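ATP phosphoribosyltransferase (Methanobacterium thermoautotrophicum, PDB 2VD3) probably catalyses the first, magnesium-dependent step of histidine biosynthesis, joining ATP to 5-phosphoribose 1-diphosphate to give N'-(5'-phosphoribosyl)-ATP and diphosphate. Local coordinates at residues S16-R21 with L89-A94; E191-A194 with I200-L203. All coordinates share one frame; numbering follows the deposited sequence. Where two conformers were deposited one is given.

Contact 1 of 2, residues S16-R21 with L89-A94; sequences SEPAIR and LKYGRA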
ATOM      1  N   SER A  16       4.460  -8.415 -16.211  1.00 52.02           N
ATOM      2  CA  SER A  16       5.301  -7.212 -16.211  1.00 50.97           C
ATOM      3  C   SER A  16       6.791  -7.457 -15.957  1.00 50.38           C
ATOM      4  O   SER A  16       7.606  -7.251 -16.854  1.00 49.81           O
ATOM      5  CB  SER A  16       4.750  -6.167 -15.244  1.00 50.95           C
ATOM      6  OG  SER A  16       5.379  -4.920 -15.461  1.00 50.70           O
ATOM      7  N   GLU A  17       7.129  -7.900 -14.743  1.00 49.80           N
ATOM      8  CA  GLU A  17       8.517  -8.149 -14.337  1.00 49.58           C
ATOM      9  C   GLU A  17       9.321  -9.106 -15.240  1.00 48.73           C
ATOM     10  O   GLU A  17      10.461  -8.792 -15.590  1.00 48.87           O
ATOM     11  CB  GLU A  17       8.592  -8.607 -12.870  1.00 49.57           C
ATOM     12  CG  GLU A  17       8.840  -7.490 -11.865  1.00 50.24           C
ATOM     13  CD  GLU A  17       8.723  -7.968 -10.423  1.00 50.86           C
ATOM     14  OE1 GLU A  17       7.840  -8.813 -10.146  1.00 52.95           O
ATOM     15  OE2 GLU A  17       9.503  -7.496  -9.561  1.00 51.22           O
ATOM     16  N   PRO A  18       8.749 -10.272 -15.611  1.00 47.99           N
ATOM     17  CA  PRO A  18       9.499 -11.154 -16.515  1.00 47.68           C
ATOM     18  C   PRO A  18       9.802 -10.531 -17.890  1.00 47.35           C
ATOM     19  O   PRO A  18      10.847 -10.830 -18.480  1.00 46.88           O
ATOM     20  CB  PRO A  18       8.583 -12.376 -16.665  1.00 47.43           C
ATOM     21  CG  PRO A  18       7.639 -12.305 -15.534  1.00 47.33           C
ATOM     22  CD  PRO A  18       7.456 -10.864 -15.223  1.00 47.71           C
ATOM     23  N   ALA A  19       8.891  -9.690 -18.384  1.00 47.21           N
ATOM     24  CA  ALA A  19       9.090  -8.935 -19.628  1.00 47.07           C
ATOM     25  C   ALA A  19      10.260  -7.950 -19.497  1.00 47.09           C
ATOM     26  O   ALA A  19      11.076  -7.817 -20.405  1.00 46.89           O
ATOM     27  CB  ALA A  19       7.814  -8.202 -20.020  1.00 46.90           C
ATOM     28  N   ILE A  20      10.349  -7.288 -18.350  1.00 47.29           N
ATOM     29  CA  ILE A  20      11.458  -6.393 -18.064  1.00 47.42           C
ATOM     30  C   ILE A  20      12.773  -7.182 -17.980  1.00 47.79           C
ATOM     31  O   ILE A  20      13.784  -6.772 -18.578  1.00 47.62           O
ATOM     32  CB  ILE A  20      11.167  -5.519 -16.816  1.00 47.27           C
ATOM     33  CG1 ILE A  20      10.085  -4.487 -17.162  1.00 47.34           C
ATOM     34  CG2 ILE A  20      12.425  -4.829 -16.307  1.00 46.72           C
ATOM     35  CD1 ILE A  20       9.422  -3.808 -15.947  1.00 47.64           C
ATOM     36  N   ARG A  21      12.743  -8.328 -17.284  1.00 47.91           N
ATOM     37  CA  ARG A  21      13.920  -9.220 -17.165  1.00 47.97           C
ATOM     38  C   ARG A  21      14.399  -9.790 -18.502  1.00 47.42           C
ATOM     39  O   ARG A  21      15.600  -9.896 -18.744  1.00 47.34           O
ATOM     40  CB  ARG A  21      13.653 -10.366 -16.192  1.00 47.66           C
ATOM     41  CG  ARG A  21      14.048 -10.084 -14.754  1.00 49.03           C
ATOM     42  CD  ARG A  21      13.783 -11.300 -13.857  1.00 49.04           C
ATOM     43  NE  ARG A  21      12.367 -11.680 -13.851  1.00 52.17           N
ATOM     44  CZ  ARG A  21      11.496 -11.368 -12.887  1.00 53.65           C
ATOM     45  NH1 ARG A  21      11.886 -10.674 -11.818  1.00 54.12           N
ATOM     46  NH2 ARG A  21      10.230 -11.765 -12.986  1.00 53.17           N
ATOM     47  N   LEU A  89       6.840 -16.316 -25.969  1.00 46.82           N
ATOM     48  CA  LEU A  89       7.859 -15.957 -24.975  1.00 46.75           C
ATOM     49  C   LEU A  89       8.043 -16.952 -23.830  1.00 46.94           C
ATOM     50  O   LEU A  89       8.869 -16.736 -22.941  1.00 46.70           O
ATOM     51  CB  LEU A  89       7.626 -14.535 -24.458  1.00 46.53           C
ATOM     52  CG  LEU A  89       7.674 -13.478 -25.561  1.00 47.11           C
ATOM     53  CD1 LEU A  89       7.263 -12.117 -25.034  1.00 47.99           C
ATOM     54  CD2 LEU A  89       9.041 -13.426 -26.232  1.00 46.23           C
ATOM     55  N   LYS A  90       7.268 -18.036 -23.866  1.00 47.53           N
ATOM     56  CA  LYS A  90       7.453 -19.209 -23.008  1.00 48.09           C
ATOM     57  C   LYS A  90       7.272 -18.980 -21.514  1.00 48.09           C
ATOM     58  O   LYS A  90       7.731 -19.773 -20.701  1.00 48.17           O
ATOM     59  CB  LYS A  90       8.790 -19.911 -23.303  1.00 48.25           C
ATOM     60  CG  LYS A  90       8.705 -20.887 -24.468  1.00 50.04           C
ATOM     61  CD  LYS A  90      10.074 -21.266 -25.020  1.00 52.54           C
ATOM     62  CE  LYS A  90      10.798 -22.281 -24.145  1.00 53.53           C
ATOM     63  NZ  LYS A  90      12.276 -22.263 -24.392  1.00 53.65           N
ATOM     64  N   TYR A  91       6.581 -17.906 -21.157  1.00 48.36           N
ATOM     65  CA  TYR A  91       6.213 -17.667 -19.766  1.00 48.31           C
ATOM     66  C   TYR A  91       4.761 -17.201 -19.696  1.00 48.58           C
ATOM     67  O   TYR A  91       4.134 -16.920 -20.726  1.00 48.31           O
ATOM     68  CB  TYR A  91       7.175 -16.660 -19.108  1.00 48.04           C
ATOM     69  CG  TYR A  91       6.935 -15.197 -19.453  1.00 47.84           C
ATOM     70  CD1 TYR A  91       7.427 -14.640 -20.635  1.00 47.58           C
ATOM     71  CD2 TYR A  91       6.215 -14.373 -18.588  1.00 47.46           C
ATOM     72  CE1 TYR A  91       7.213 -13.289 -20.944  1.00 47.37           C
ATOM     73  CE2 TYR A  91       5.988 -13.035 -18.882  1.00 47.27           C
ATOM     74  CZ  TYR A  91       6.489 -12.493 -20.057  1.00 47.75           C
ATOM     75  OH  TYR A  91       6.256 -11.164 -20.324  1.00 46.23           O
ATOM     76  N   GLY A  92       4.226 -17.132 -18.484  1.00 48.92           N
ATOM     77  CA  GLY A  92       2.865 -16.642 -18.276  1.00 49.59           C
ATOM     78  C   GLY A  92       1.829 -17.523 -18.931  1.00 49.90           C
ATOM     79  O   GLY A  92       0.856 -17.044 -19.487  1.00 49.79           O
ATOM     80  N   ARG A  93       2.052 -18.825 -18.866  1.00 50.96           N
ATOM     81  CA  ARG A  93       1.127 -19.785 -19.446  1.00 51.73           C
ATOM     82  C   ARG A  93      -0.040 -20.081 -18.512  1.00 52.03           C
ATOM     83  O   ARG A  93       0.120 -20.169 -17.291  1.00 52.60           O
ATOM     84  CB  ARG A  93       1.864 -21.040 -19.892  1.00 51.82           C
ATOM     85  CG  ARG A  93       2.967 -20.677 -20.875  1.00 52.55           C
ATOM     86  CD  ARG A  93       3.548 -21.857 -21.588  1.00 53.85           C
ATOM     87  NE  ARG A  93       4.259 -21.388 -22.774  1.00 56.28           N
ATOM     88  CZ  ARG A  93       5.004 -22.157 -23.561  1.00 56.65           C
ATOM     89  NH1 ARG A  93       5.156 -23.448 -23.295  1.00 57.17           N
ATOM     90  NH2 ARG A  93       5.598 -21.635 -24.622  1.00 56.42           N
ATOM     91  N   ALA A  94      -1.225 -20.184 -19.104  1.00 52.18           N
ATOM     92  CA  ALA A  94      -2.464 -20.284 -18.356  1.00 51.99           C
ATOM     93  C   ALA A  94      -3.544 -20.761 -19.289  1.00 51.85           C
ATOM     94  O   ALA A  94      -3.499 -20.494 -20.489  1.00 51.87           O
ATOM     95  CB  ALA A  94      -2.839 -18.938 -17.758  1.00 52.30           C
TER
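Pro18 lies over one face of the Tyr91 ring, the two side chains crossing at about a right angle. Its CB is the leading atom, 3.5 Å from Tyr91 CE2, and its CG follows at 3.8 Å from the same Tyr91 CE2. Measured to the ring centroid of Tyr91, Pro18 CB stands 3.9 Å away and 29° off the normal, a CH-pi contact displaced toward the CD2-CE2 side of the phenol. Next along the helix, Ala19 meets the far end of the tyrosine: its CB lies 3.4 Å from Tyr91 OH, while its methyl-to-ring contact is looser, with Ala19 CB 4.5 Å from Tyr91 CZ. One residue of the loop thus carries the whole contact, spanning two successive residues in the first turn of the helix.

Tyr91 reaches the helix because its CG is placed between the backbone N and the carbonyl carbon (chi1 78°), which sends the phenol across from the loop. No hydrogen bond links 16-21 to 89-94; instead the Tyr91 hydroxyl bonds to the carbonyl oxygen of Ile15, just ahead of the helix, so that its polar end is satisfied beside the apolar overlap. Within the loop, Leu89 O lies in the plane of the phenol at its edge.

Ile70 of strand 68-72 touches Ala19, Leu89 and Tyr91, and Val184 of strand 173-188 packs on both Leu89 and Tyr91 while sharing backbone hydrogen bonds with them. The contact therefore joins the N-terminal turn of helix 16-25 to the connection between strands 84-88 and 94-101, beside strands 68-72 and 173-188 of the mixed sheet, with Leu89 also resting on helix 197-212.

Contact 2 of 2, residues E191-A194 with I200-L203; sequences ESYA and IEEL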
ATOM      1  N   GLU A 191       2.617  -2.196 -40.244  1.00 43.64           N
ATOM      2  CA  GLU A 191       3.223  -1.038 -40.882  1.00 44.12           C
ATOM      3  C   GLU A 191       4.593  -0.748 -40.277  1.00 44.31           C
ATOM      4  O   GLU A 191       5.496  -0.315 -40.986  1.00 44.28           O
ATOM      5  CB  GLU A 191       2.303   0.178 -40.774  1.00 44.17           C
ATOM      6  CG  GLU A 191       2.417   1.164 -41.914  1.00 44.70           C
ATOM      7  N   SER A 192       4.745  -0.996 -38.971  1.00 44.77           N
ATOM      8  CA  SER A 192       6.032  -0.812 -38.293  1.00 45.34           C
ATOM      9  C   SER A 192       7.067  -1.805 -38.806  1.00 45.76           C
ATOM     10  O   SER A 192       8.239  -1.454 -39.005  1.00 45.61           O
ATOM     11  CB  SER A 192       5.899  -0.973 -36.778  1.00 45.23           C
ATOM     12  OG  SER A 192       5.113   0.055 -36.214  1.00 46.20           O
ATOM     13  N   TYR A 193       6.625  -3.044 -39.014  1.00 45.94           N
ATOM     14  CA  TYR A 193       7.527  -4.112 -39.394  1.00 46.32           C
ATOM     15  C   TYR A 193       8.097  -3.908 -40.789  1.00 46.12           C
ATOM     16  O   TYR A 193       9.306  -4.039 -40.980  1.00 46.43           O
ATOM     17  CB  TYR A 193       6.873  -5.500 -39.269  1.00 46.84           C
ATOM     18  CG  TYR A 193       7.873  -6.599 -39.524  1.00 47.09           C
ATOM     19  CD1 TYR A 193       8.525  -7.230 -38.463  1.00 47.12           C
ATOM     20  CD2 TYR A 193       8.213  -6.971 -40.833  1.00 47.06           C
ATOM     21  CE1 TYR A 193       9.469  -8.229 -38.697  1.00 47.88           C
ATOM     22  CE2 TYR A 193       9.154  -7.960 -41.080  1.00 47.40           C
ATOM     23  CZ  TYR A 193       9.781  -8.583 -40.009  1.00 48.28           C
ATOM     24  OH  TYR A 193      10.711  -9.564 -40.255  1.00 48.54           O
ATOM     25  N   ALA A 194       7.235  -3.588 -41.754  1.00 45.72           N
ATOM     26  CA  ALA A 194       7.682  -3.332 -43.138  1.00 45.45           C
ATOM     27  C   ALA A 194       8.690  -2.185 -43.259  1.00 45.34           C
ATOM     28  O   ALA A 194       9.571  -2.214 -44.128  1.00 45.42           O
ATOM     29  CB  ALA A 194       6.491  -3.078 -44.053  1.00 45.21           C
ATOM     30  N   ILE A 200      13.854  -4.185 -35.726  1.00 47.54           N
ATOM     31  CA  ILE A 200      12.864  -5.093 -35.145  1.00 47.51           C
ATOM     32  C   ILE A 200      13.456  -6.488 -35.055  1.00 48.06           C
ATOM     33  O   ILE A 200      13.419  -7.110 -33.991  1.00 48.19           O
ATOM     34  CB  ILE A 200      11.494  -5.063 -35.888  1.00 47.49           C
ATOM     35  CG1 ILE A 200      10.757  -3.754 -35.576  1.00 46.42           C
ATOM     36  CG2 ILE A 200      10.638  -6.273 -35.510  1.00 46.83           C
ATOM     37  CD1 ILE A 200       9.364  -3.652 -36.147  1.00 46.81           C
ATOM     38  N   GLU A 201      14.027  -6.965 -36.162  1.00 48.59           N
ATOM     39  CA  GLU A 201      14.699  -8.268 -36.174  1.00 48.91           C
ATOM     40  C   GLU A 201      15.902  -8.298 -35.228  1.00 48.78           C
ATOM     41  O   GLU A 201      16.266  -9.360 -34.719  1.00 49.27           O
ATOM     42  CB  GLU A 201      15.123  -8.667 -37.589  1.00 48.99           C
ATOM     43  CG  GLU A 201      13.958  -9.022 -38.532  1.00 50.37           C
ATOM     44  CD  GLU A 201      13.164 -10.252 -38.095  1.00 51.11           C
ATOM     45  OE1 GLU A 201      11.925 -10.239 -38.250  1.00 50.91           O
ATOM     46  OE2 GLU A 201      13.770 -11.226 -37.605  1.00 51.61           O
ATOM     47  N   GLU A 202      16.512  -7.138 -34.992  1.00 48.28           N
ATOM     48  CA  GLU A 202      17.611  -7.042 -34.042  1.00 48.17           C
ATOM     49  C   GLU A 202      17.127  -7.353 -32.614  1.00 48.20           C
ATOM     50  O   GLU A 202      17.726  -8.172 -31.913  1.00 48.21           O
ATOM     51  CB  GLU A 202      18.288  -5.672 -34.119  1.00 47.93           C
ATOM     52  CG  GLU A 202      19.497  -5.546 -33.203  1.00 48.01           C
ATOM     53  CD  GLU A 202      20.151  -4.183 -33.255  1.00 48.49           C
ATOM     54  OE1 GLU A 202      19.995  -3.477 -34.277  1.00 49.21           O
ATOM     55  OE2 GLU A 202      20.838  -3.823 -32.272  1.00 48.22           O
ATOM     56  N   LEU A 203      16.040  -6.708 -32.202  1.00 48.04           N
ATOM     57  CA  LEU A 203      15.422  -6.990 -30.916  1.00 48.35           C
ATOM     58  C   LEU A 203      14.884  -8.425 -30.871  1.00 48.37           C
ATOM     59  O   LEU A 203      15.019  -9.117 -29.850  1.00 48.60           O
ATOM     60  CB  LEU A 203      14.317  -5.966 -30.601  1.00 48.15           C
ATOM     61  CG  LEU A 203      13.583  -6.083 -29.256  1.00 48.56           C
ATOM     62  CD1 LEU A 203      14.538  -6.048 -28.050  1.00 48.70           C
ATOM     63  CD2 LEU A 203      12.540  -4.994 -29.121  1.00 48.72           C
TER
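Tyr193 and Glu201 form the polar half of this contact: the phenol OH donates a hydrogen bond to Glu201 OE1, modelled at 2.4 Å, so short that the exact length is doubtful. The carboxylate oxygen sits at the edge of the tyrosine ring and in its plane, whereas the carboxylate as a whole is turned 80° against the ring. A bend at chi2 (-64°) brings the end of Glu201 toward the phenol. The same OE1 also takes a salt bridge from Arg204, further along the helix, which would be expected to favour the ionised carboxylate.

The apolar contacts belong to Ile200, whose two branches are used separately. Ile200 CG2 lies 3.8 Å from Tyr193 CD1, at an oblique angle to the ring, while Ile200 CD1 extends to the backbone, 3.8 Å from both Tyr193 CA and Ser192 O. Ser192 turns its own hydroxyl elsewhere, to Asp67.

Short helix 190-195 and helix 197-212 follow each other in the chain, and the contact holds the junction between them through Tyr193, Ile200 and Glu201. With Ile200 and Leu203 packed on Ile5 of strand 5-10 and Leu68 of strand 68-72, this pair of consecutive helices is joined to the mixed sheet of the periplasmic-binding-protein-like catalytic region.

Contact 1 closes before contact 2 opens along the chain, and the two do not touch: their centres are 21 Å apart and their nearest atoms about 8 Å. Strand 68-72 connects them, with Ile70 touching contact 1 and Leu68 touching contact 2, while helix 197-212 carries residues 200-203 and then reaches Leu89 through Ile207 and Ile211. Contact 1 is near the centre of the chain, contact 2 about 21 Å from it. Bound magnesium ions lie about 14 Å from the Ala19 side chain and about 10 Å from that of Tyr193. Neither contact contributes residues to the histidine pocket, formed by Gly237-Gly240, Thr242 and His256-Val258.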